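Local coordinates for conserved uncharacterized protein (predicted phosphoesterase COG0622) (Streptococcus pneumoniae, PDB 3CK2) that binds two manganese ions and is probably a phosphoesterase of the calcineurin-like superfamily, its substrate unknown, at residues M4-I9 / L75-I80; L97-Q102 / E122-F127; D152-D158 / S171-R176. All coordinates share one frame; numbering follows the deposited sequence.

Contact 1 of 3, residues M4-I9 / L75-I80; sequences MAKQTI and LGSTKI
The side-chain amide of Gln7 faces the hairpin turn of 75-80 and grips it at two points. OE1 accepts a hydrogen bond from the Thr78 hydroxyl, with OG1 2.9 Å from Gln7 OE1. NE2 gives a hydrogen to the backbone, lying 3.1 Å from Leu75 O at an N-H...O angle of 157°. Gln7 and Thr78 run past each other in opposite directions, which brings hydroxyl and amide oxygen side by side. The hydroxyl sits 22° off the plane of the amide carbonyl. Leu75 O lies close to the plane of the Gln7 amide, yet NE2 stands above the peptide plane of Leu75. Thr78 N reaches the same oxygen from the opposite face, at 2.7 Å from Leu75 O, in the bond that closes the turn. This carbonyl is therefore held by two donors. With both ends of the amide engaged, its rotation is fixed. Gln7 keeps CG beside its backbone N (chi1 -61°) and is extended beyond it, which carries the amide across to the turn.

Met4, a selenomethionine, covers the outer end. Its SE is 3.9 Å from Ser77 OG, and the chain runs roughly perpendicular to Thr78. On the inner side the contact is apolar. Ile9 CG2 packs 3.6 Å from Leu75 CD2. Ile9 CD1 and Ile80 CD1 meet tip to tip at 4.1 Å. Ala35 and Phe37 of strand 35-38 adjoin this group, and Ile150 touches Gln7.

The turn from Leu75 to Thr78 is a type II' beta turn, with Gly76 at positive phi. It links strands 70-75 and 78-83 of one sheet and packs against strand 7-12 of the other, as in the two-sheet sandwich of calcineurin-like phosphoesterases.

Contact 2 of 3, residues L97-Q102 / E122-F127; sequences LDYWAQ and EGKILF
Helix 97-102 runs over strand 125-127 with an axis separation of 10.4 Å and an angle of 140° between their directions. Phe127 fills much of the gap between them. Its CG lies beside the backbone N (chi1 -65°), and the ring reaches the helix between Leu97, Asp98 and Ala101. Leu97 and Phe127 lie alongside, pointing opposite ways, with Leu97 CD2 4.0 Å from Phe127 CD1. Ala101 CB is 3.8 Å from Phe127 CZ. All three helix residues meet the ring obliquely.

Asp98 comes in roughly perpendicular to the Phe127 side chain. Its OD1 comes within 3.2 Å of Phe127 CZ, and the carboxylate and ring planes are 47° apart. The aliphatic CG of Glu122 also borders this oxygen.

Ile125, two residues before Phe127, points to the same side of the strand. Its CD1 packs 3.9 Å from Ala101 CB and also meets the backbone oxygen of that residue. The chain of Gln102, bent at chi2, passes Ile125 at a slant and brings NE2 3.2 Å from Ile125 CD1. Gly123 follows Glu122 in the type II' turn that closes the hairpin of strands 117-122 and 125-130. On the helix side, Ala101 and Leu97 also pack on strand 78-83, through Ile81 and Thr83.

The contact is held by apolar packing, with Gln102 and Glu122 at its margin. Asp98 OD1 is buried against the Phe127 ring, with no polar partner in the model. Glu122 OE2 lies 5.1 Å from Asp98 OD2, so the two acids may raise each other's pKa.

Contact 3 of 3, residues D152-D158 / S171-R176; sequences DSYFKVD and SKEFSR. With SRT (S,R meso-tartaric acid), chain F.
Strands 154-158 and 172-175 form the antiparallel beta hairpin that ends the chain. Strand 172-175 lies at the edge of the six-stranded sheet. Phe155 with Phe174 and Val157 with Lys172 are hydrogen-bonded pairs. Phe174 N lies 2.8 Å from Phe155 O, nearly in line with the carbonyl. The reciprocal Phe155 N to Phe174 O bond stays in the carbonyl plane. A further bond joins Arg176 N to Ser153 O.

Phe155, Val157 and Phe174 share one face of the hairpin. Val157 CG2 meets the edge of the Phe174 ring, 4.2 Å from its CE2. Leu126 of the other sheet packs on all three residues. This is the face buried between the two layers of the calcineurin-like fold. Arg176 lies over the Phe155 ring, with CD 3.8 Å from the ring centroid in a CH-pi contact. The guanidinium plane is tilted only 18° from the ring, and NE sits 3.4 Å from Phe155 CZ. The bend at chi3 (60°) turns the group along the ring. Its NH2 also bonds to Asp151 O.

Tyr154, Lys156 and Glu173 point to the other face. The Glu173 carboxylate stacks over the Tyr154 ring, with OE2 3.7 Å from Tyr154 CG and the planes 28° apart.

Meso-tartaric acid binds at the far end, where Val166 completes the pocket. Lys156 NZ donates to tartrate O1 at 2.7 Å. The same NZ forms a salt bridge with Asp158 OD2, its hydrogen bond weak; that oxygen also pairs with Arg147. Ser171 OG donates to Asp158 OD1 across a very short 2.5 Å. Tartrate O2 is modelled 2.2 Å from Asp158 OD1, so close that its exact placing is doubtful.

Overall arrangement
The contacts follow in series along the chain. Contact 1 closes before contact 2 opens, and contact 2 before contact 3. Contact 2 sets helix 95-103 against the five-stranded sheet, which contact 1 also reaches. Contact 3 is the closing hairpin of the six-stranded sheet. The centres of contacts 1 and 2 lie about 17 Å apart. Those of contacts 1 and 3 are about 13 Å apart, and those of contacts 2 and 3 about 15 Å. Met4 N probably bonds to Asp152 OD2 between contacts 1 and 3. Contact 1 joins the two sheets directly; Leu126 joins them again where contacts 2 and 3 meet. The tartrate pocket shares no residue with the two manganese sites.

Contact 1 of 3, residues M4-I9 / L75-I80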
# COMPACT_ATOMS: atom_id res chain seq x y z
N MSE A 4 5.77 1.34 22.09
CA MSE A 4 6.08 2.20 20.93
C MSE A 4 4.97 3.21 20.74
O MSE A 4 3.84 2.95 21.15
CB MSE A 4 6.22 1.38 19.64
CG MSE A 4 4.91 0.82 19.12
SE MSE A 4 5.05 -0.17 17.48
CE MSE A 4 4.61 1.31 16.28
N ALA A 5 5.28 4.35 20.13
CA ALA A 5 4.25 5.34 19.84
C ALA A 5 3.51 4.85 18.60
O ALA A 5 4.09 4.21 17.74
CB ALA A 5 4.84 6.75 19.62
N LYS A 6 2.21 5.15 18.55
CA LYS A 6 1.35 4.68 17.48
C LYS A 6 1.78 5.32 16.17
O LYS A 6 2.20 6.47 16.15
CB LYS A 6 -0.11 4.98 17.79
CG LYS A 6 -1.09 4.46 16.75
CD LYS A 6 -2.53 4.42 17.27
CE LYS A 6 -3.52 4.99 16.22
NZ LYS A 6 -3.96 6.41 16.49
N GLN A 7 1.73 4.53 15.10
CA GLN A 7 2.03 5.00 13.76
C GLN A 7 0.78 4.87 12.92
O GLN A 7 -0.12 4.08 13.22
CB GLN A 7 3.14 4.17 13.15
CG GLN A 7 4.46 4.20 13.90
CD GLN A 7 5.40 3.10 13.44
OE1 GLN A 7 4.97 2.05 12.97
NE2 GLN A 7 6.68 3.34 13.57
N THR A 8 0.72 5.71 11.89
CA THR A 8 -0.33 5.67 10.90
C THR A 8 0.35 5.75 9.53
O THR A 8 1.21 6.60 9.30
CB THR A 8 -1.32 6.83 11.05
OG1 THR A 8 -1.93 6.76 12.33
CG2 THR A 8 -2.40 6.79 9.93
N ILE A 9 -0.00 4.83 8.64
CA ILE A 9 0.47 4.90 7.27
C ILE A 9 -0.74 4.93 6.35
O ILE A 9 -1.83 4.44 6.69
CB ILE A 9 1.48 3.73 6.92
CG1 ILE A 9 0.78 2.36 6.96
CG2 ILE A 9 2.76 3.80 7.83
CD1 ILE A 9 1.61 1.23 6.36
N LEU A 75 10.34 2.02 9.67
CA LEU A 75 9.63 3.08 10.31
C LEU A 75 9.71 2.76 11.76
O LEU A 75 9.02 1.88 12.24
CB LEU A 75 8.20 3.07 9.82
CG LEU A 75 7.51 4.36 9.45
CD1 LEU A 75 8.26 5.12 8.49
CD2 LEU A 75 6.19 4.06 8.92
N GLY A 76 10.59 3.45 12.47
CA GLY A 76 10.94 3.07 13.81
C GLY A 76 11.20 1.59 13.87
O GLY A 76 12.03 1.07 13.18
N SER A 77 10.44 0.91 14.69
CA SER A 77 10.55 -0.53 14.90
C SER A 77 9.74 -1.35 13.90
O SER A 77 9.73 -2.58 13.98
CB SER A 77 10.14 -0.87 16.33
OG SER A 77 8.76 -0.62 16.48
N THR A 78 9.07 -0.68 12.95
CA THR A 78 8.24 -1.32 11.94
C THR A 78 8.92 -1.38 10.57
O THR A 78 9.07 -0.36 9.91
CB THR A 78 6.94 -0.55 11.79
OG1 THR A 78 6.31 -0.48 13.06
CG2 THR A 78 6.01 -1.22 10.75
N LYS A 79 9.29 -2.58 10.14
CA LYS A 79 9.84 -2.80 8.79
C LYS A 79 8.73 -3.13 7.78
O LYS A 79 8.06 -4.18 7.87
CB LYS A 79 10.86 -3.92 8.82
CG LYS A 79 11.49 -4.22 7.46
CD LYS A 79 12.64 -5.22 7.63
CE LYS A 79 13.38 -5.45 6.33
NZ LYS A 79 14.59 -6.27 6.53
N ILE A 80 8.57 -2.22 6.83
CA ILE A 80 7.59 -2.30 5.80
C ILE A 80 8.36 -2.64 4.51
O ILE A 80 9.41 -2.04 4.22
CB ILE A 80 6.84 -0.92 5.69
CG1 ILE A 80 6.18 -0.59 7.05
CG2 ILE A 80 5.84 -0.92 4.52
CD1 ILE A 80 5.62 0.83 7.22

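Contact 2 of 3, residues L97-Q102 / E122-F127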
# COMPACT_ATOMS: atom_id res chain seq x y z
N LEU A 97 5.82 -14.06 -2.90
CA LEU A 97 5.72 -12.84 -2.07
C LEU A 97 5.95 -13.12 -0.57
O LEU A 97 6.67 -12.40 0.11
CB LEU A 97 4.37 -12.18 -2.27
CG LEU A 97 4.20 -10.77 -1.68
CD1 LEU A 97 5.11 -9.76 -2.43
CD2 LEU A 97 2.74 -10.36 -1.70
N ASP A 98 5.35 -14.19 -0.06
CA ASP A 98 5.50 -14.58 1.34
C ASP A 98 6.93 -15.06 1.64
O ASP A 98 7.45 -14.82 2.73
CB ASP A 98 4.47 -15.66 1.68
CG ASP A 98 4.44 -16.02 3.15
OD1 ASP A 98 4.10 -15.18 4.00
OD2 ASP A 98 4.73 -17.17 3.48
N TYR A 99 7.59 -15.74 0.72
CA TYR A 99 8.97 -16.15 0.96
C TYR A 99 9.88 -14.92 1.17
O TYR A 99 10.71 -14.88 2.09
CB TYR A 99 9.47 -16.99 -0.21
CG TYR A 99 10.90 -17.50 -0.05
CD1 TYR A 99 11.19 -18.60 0.75
CD2 TYR A 99 11.96 -16.88 -0.72
CE1 TYR A 99 12.50 -19.08 0.89
CE2 TYR A 99 13.25 -17.34 -0.59
CZ TYR A 99 13.52 -18.43 0.21
OH TYR A 99 14.81 -18.86 0.31
N TRP A 100 9.68 -13.90 0.33
CA TRP A 100 10.44 -12.65 0.37
C TRP A 100 10.17 -11.94 1.67
O TRP A 100 11.09 -11.46 2.29
CB TRP A 100 10.08 -11.75 -0.83
CG TRP A 100 10.68 -10.37 -0.79
CD1 TRP A 100 11.99 -10.07 -0.58
CD2 TRP A 100 10.00 -9.11 -0.98
NE1 TRP A 100 12.18 -8.71 -0.62
CE2 TRP A 100 10.98 -8.10 -0.86
CE3 TRP A 100 8.68 -8.74 -1.22
CZ2 TRP A 100 10.67 -6.73 -0.99
CZ3 TRP A 100 8.37 -7.39 -1.35
CH2 TRP A 100 9.37 -6.40 -1.24
N ALA A 101 8.90 -11.88 2.08
CA ALA A 101 8.50 -11.18 3.31
C ALA A 101 9.10 -11.84 4.55
O ALA A 101 9.40 -11.17 5.55
CB ALA A 101 6.95 -11.11 3.42
N GLN A 102 9.29 -13.15 4.48
CA GLN A 102 9.83 -13.89 5.59
C GLN A 102 11.35 -13.70 5.63
O GLN A 102 11.91 -13.50 6.71
CB GLN A 102 9.48 -15.37 5.46
CG GLN A 102 8.02 -15.65 5.26
CD GLN A 102 7.37 -16.20 6.47
OE1 GLN A 102 7.66 -17.33 6.88
NE2 GLN A 102 6.46 -15.41 7.08
N GLU A 122 -0.37 -13.43 7.86
CA GLU A 122 0.19 -14.75 7.63
C GLU A 122 1.62 -14.75 8.21
O GLU A 122 2.45 -13.87 7.87
CB GLU A 122 0.16 -15.07 6.14
CG GLU A 122 0.80 -16.40 5.72
CD GLU A 122 -0.01 -17.65 6.10
OE1 GLU A 122 -1.21 -17.52 6.43
OE2 GLU A 122 0.57 -18.76 6.06
N GLY A 123 1.92 -15.73 9.07
CA GLY A 123 3.07 -15.61 9.97
C GLY A 123 2.70 -14.46 10.89
O GLY A 123 1.51 -14.25 11.19
N LYS A 124 3.66 -13.64 11.30
CA LYS A 124 3.27 -12.42 12.04
C LYS A 124 3.18 -11.23 11.08
O LYS A 124 3.24 -10.08 11.51
CB LYS A 124 4.25 -12.11 13.17
CG LYS A 124 4.42 -13.24 14.17
CD LYS A 124 5.83 -13.26 14.73
CE LYS A 124 6.83 -13.75 13.68
NZ LYS A 124 8.22 -13.63 14.20
N ILE A 125 3.02 -11.51 9.78
CA ILE A 125 3.14 -10.48 8.76
C ILE A 125 1.79 -10.07 8.20
O ILE A 125 1.02 -10.91 7.69
CB ILE A 125 4.08 -10.94 7.59
CG1 ILE A 125 5.38 -11.54 8.14
CG2 ILE A 125 4.36 -9.74 6.65
CD1 ILE A 125 6.32 -12.17 7.11
N LEU A 126 1.50 -8.78 8.30
CA LEU A 126 0.37 -8.17 7.62
C LEU A 126 0.68 -7.97 6.13
O LEU A 126 1.67 -7.28 5.78
CB LEU A 126 0.04 -6.81 8.23
CG LEU A 126 -1.04 -5.97 7.56
CD1 LEU A 126 -2.41 -6.65 7.63
CD2 LEU A 126 -1.07 -4.57 8.15
N PHE A 127 -0.15 -8.60 5.28
CA PHE A 127 -0.15 -8.38 3.84
C PHE A 127 -1.37 -7.52 3.46
O PHE A 127 -2.50 -7.84 3.83
CB PHE A 127 -0.20 -9.70 3.06
CG PHE A 127 1.04 -10.56 3.24
CD1 PHE A 127 2.06 -10.57 2.28
CD2 PHE A 127 1.18 -11.36 4.36
CE1 PHE A 127 3.18 -11.36 2.46
CE2 PHE A 127 2.31 -12.15 4.53
CZ PHE A 127 3.32 -12.13 3.58

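Contact 3 of 3, residues D152-D158 / S171-R176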
# COMPACT_ATOMS: atom_id res chain seq x y z
N ASP A 152 2.21 -1.74 19.30
CA ASP A 152 2.77 -3.02 19.75
C ASP A 152 1.75 -4.17 19.80
O ASP A 152 2.13 -5.32 19.64
CB ASP A 152 3.46 -2.87 21.11
CG ASP A 152 4.85 -2.23 20.99
OD1 ASP A 152 5.61 -2.59 20.06
OD2 ASP A 152 5.18 -1.35 21.81
N SER A 153 0.47 -3.85 19.98
CA SER A 153 -0.58 -4.85 20.18
C SER A 153 -1.40 -5.18 18.93
O SER A 153 -1.90 -6.30 18.79
CB SER A 153 -1.52 -4.35 21.27
OG SER A 153 -0.79 -4.03 22.43
N TYR A 154 -1.52 -4.21 18.03
CA TYR A 154 -2.42 -4.27 16.90
C TYR A 154 -1.94 -3.63 15.63
O TYR A 154 -1.33 -2.62 15.65
CB TYR A 154 -3.72 -3.56 17.27
CG TYR A 154 -4.42 -4.15 18.44
CD1 TYR A 154 -4.98 -5.39 18.37
CD2 TYR A 154 -4.50 -3.48 19.64
CE1 TYR A 154 -5.60 -5.94 19.43
CE2 TYR A 154 -5.11 -4.02 20.70
CZ TYR A 154 -5.66 -5.25 20.60
OH TYR A 154 -6.26 -5.81 21.66
N PHE A 155 -2.31 -4.23 14.53
CA PHE A 155 -2.50 -3.54 13.25
C PHE A 155 -4.00 -3.29 13.08
O PHE A 155 -4.81 -4.22 13.19
CB PHE A 155 -2.08 -4.38 12.05
CG PHE A 155 -0.65 -4.78 12.03
CD1 PHE A 155 0.36 -3.83 11.97
CD2 PHE A 155 -0.30 -6.13 12.01
CE1 PHE A 155 1.69 -4.21 11.91
CE2 PHE A 155 1.05 -6.52 11.96
CZ PHE A 155 2.03 -5.57 11.90
N LYS A 156 -4.38 -2.05 12.78
CA LYS A 156 -5.77 -1.73 12.47
C LYS A 156 -5.80 -1.26 11.02
O LYS A 156 -5.09 -0.34 10.67
CB LYS A 156 -6.32 -0.65 13.43
CG LYS A 156 -7.74 -0.14 13.07
CD LYS A 156 -8.80 -1.29 13.03
CE LYS A 156 -10.12 -0.86 12.41
NZ LYS A 156 -10.54 0.43 13.02
N VAL A 157 -6.58 -1.94 10.17
CA VAL A 157 -6.73 -1.56 8.76
C VAL A 157 -8.15 -1.06 8.42
O VAL A 157 -9.14 -1.73 8.70
CB VAL A 157 -6.38 -2.73 7.82
CG1 VAL A 157 -6.56 -2.32 6.34
CG2 VAL A 157 -4.96 -3.31 8.16
N ASP A 158 -8.22 0.14 7.87
CA ASP A 158 -9.46 0.67 7.31
C ASP A 158 -9.26 0.97 5.85
O ASP A 158 -8.20 1.43 5.44
CB ASP A 158 -9.84 1.96 7.99
CG ASP A 158 -10.35 1.75 9.40
OD1 ASP A 158 -11.39 1.08 9.61
OD2 ASP A 158 -9.65 2.22 10.29
N SER A 171 -13.06 -3.22 7.18
CA SER A 171 -12.05 -2.93 8.22
C SER A 171 -11.65 -4.22 8.93
O SER A 171 -12.45 -5.10 9.06
CB SER A 171 -12.59 -1.94 9.24
OG SER A 171 -12.79 -0.71 8.62
N LYS A 172 -10.39 -4.31 9.34
CA LYS A 172 -9.89 -5.46 10.09
C LYS A 172 -8.94 -5.01 11.20
O LYS A 172 -8.21 -4.05 11.04
CB LYS A 172 -9.17 -6.45 9.16
CG LYS A 172 -10.04 -6.99 7.98
CD LYS A 172 -9.76 -8.46 7.75
CE LYS A 172 -10.10 -8.96 6.33
NZ LYS A 172 -9.40 -10.28 6.07
N GLU A 173 -8.97 -5.72 12.32
CA GLU A 173 -8.00 -5.51 13.38
C GLU A 173 -7.28 -6.82 13.63
O GLU A 173 -7.94 -7.82 13.83
CB GLU A 173 -8.69 -5.02 14.67
CG GLU A 173 -7.67 -4.76 15.78
CD GLU A 173 -8.06 -3.68 16.76
OE1 GLU A 173 -9.04 -3.90 17.50
OE2 GLU A 173 -7.35 -2.63 16.81
N PHE A 174 -5.95 -6.78 13.61
CA PHE A 174 -5.10 -7.96 13.86
C PHE A 174 -4.27 -7.76 15.14
O PHE A 174 -3.64 -6.72 15.32
CB PHE A 174 -4.14 -8.18 12.70
CG PHE A 174 -4.82 -8.28 11.34
CD1 PHE A 174 -5.31 -9.50 10.89
CD2 PHE A 174 -4.94 -7.17 10.53
CE1 PHE A 174 -5.93 -9.60 9.63
CE2 PHE A 174 -5.57 -7.26 9.28
CZ PHE A 174 -6.05 -8.48 8.84
N SER A 175 -4.25 -8.74 16.03
CA SER A 175 -3.32 -8.65 17.16
C SER A 175 -1.97 -9.27 16.80
O SER A 175 -1.90 -10.27 16.08
CB SER A 175 -3.91 -9.21 18.47
OG SER A 175 -4.70 -10.33 18.21
N ARG A 176 -0.92 -8.67 17.34
CA ARG A 176 0.47 -8.92 16.94
C ARG A 176 1.25 -9.76 17.97
O ARG A 176 0.73 -10.06 19.03
CB ARG A 176 1.19 -7.59 16.75
CG ARG A 176 0.54 -6.64 15.80
CD ARG A 176 1.40 -5.38 15.71
NE ARG A 176 2.74 -5.70 15.23
CZ ARG A 176 3.72 -4.81 15.08
NH1 ARG A 176 4.90 -5.21 14.62
NH2 ARG A 176 3.52 -3.53 15.36
O1 SRT F . -13.26 0.17 13.18
O11 SRT F . -15.24 -0.28 12.31
C1 SRT F . -14.24 0.47 12.45
C2 SRT F . -14.18 1.77 11.69
O2 SRT F . -12.95 1.79 10.98
C3 SRT F . -14.22 3.04 12.57
O3 SRT F . -14.75 2.74 13.87
C4 SRT F . -14.98 4.17 11.92
O4 SRT F . -14.98 5.30 12.48
O41 SRT F . -15.57 4.01 10.82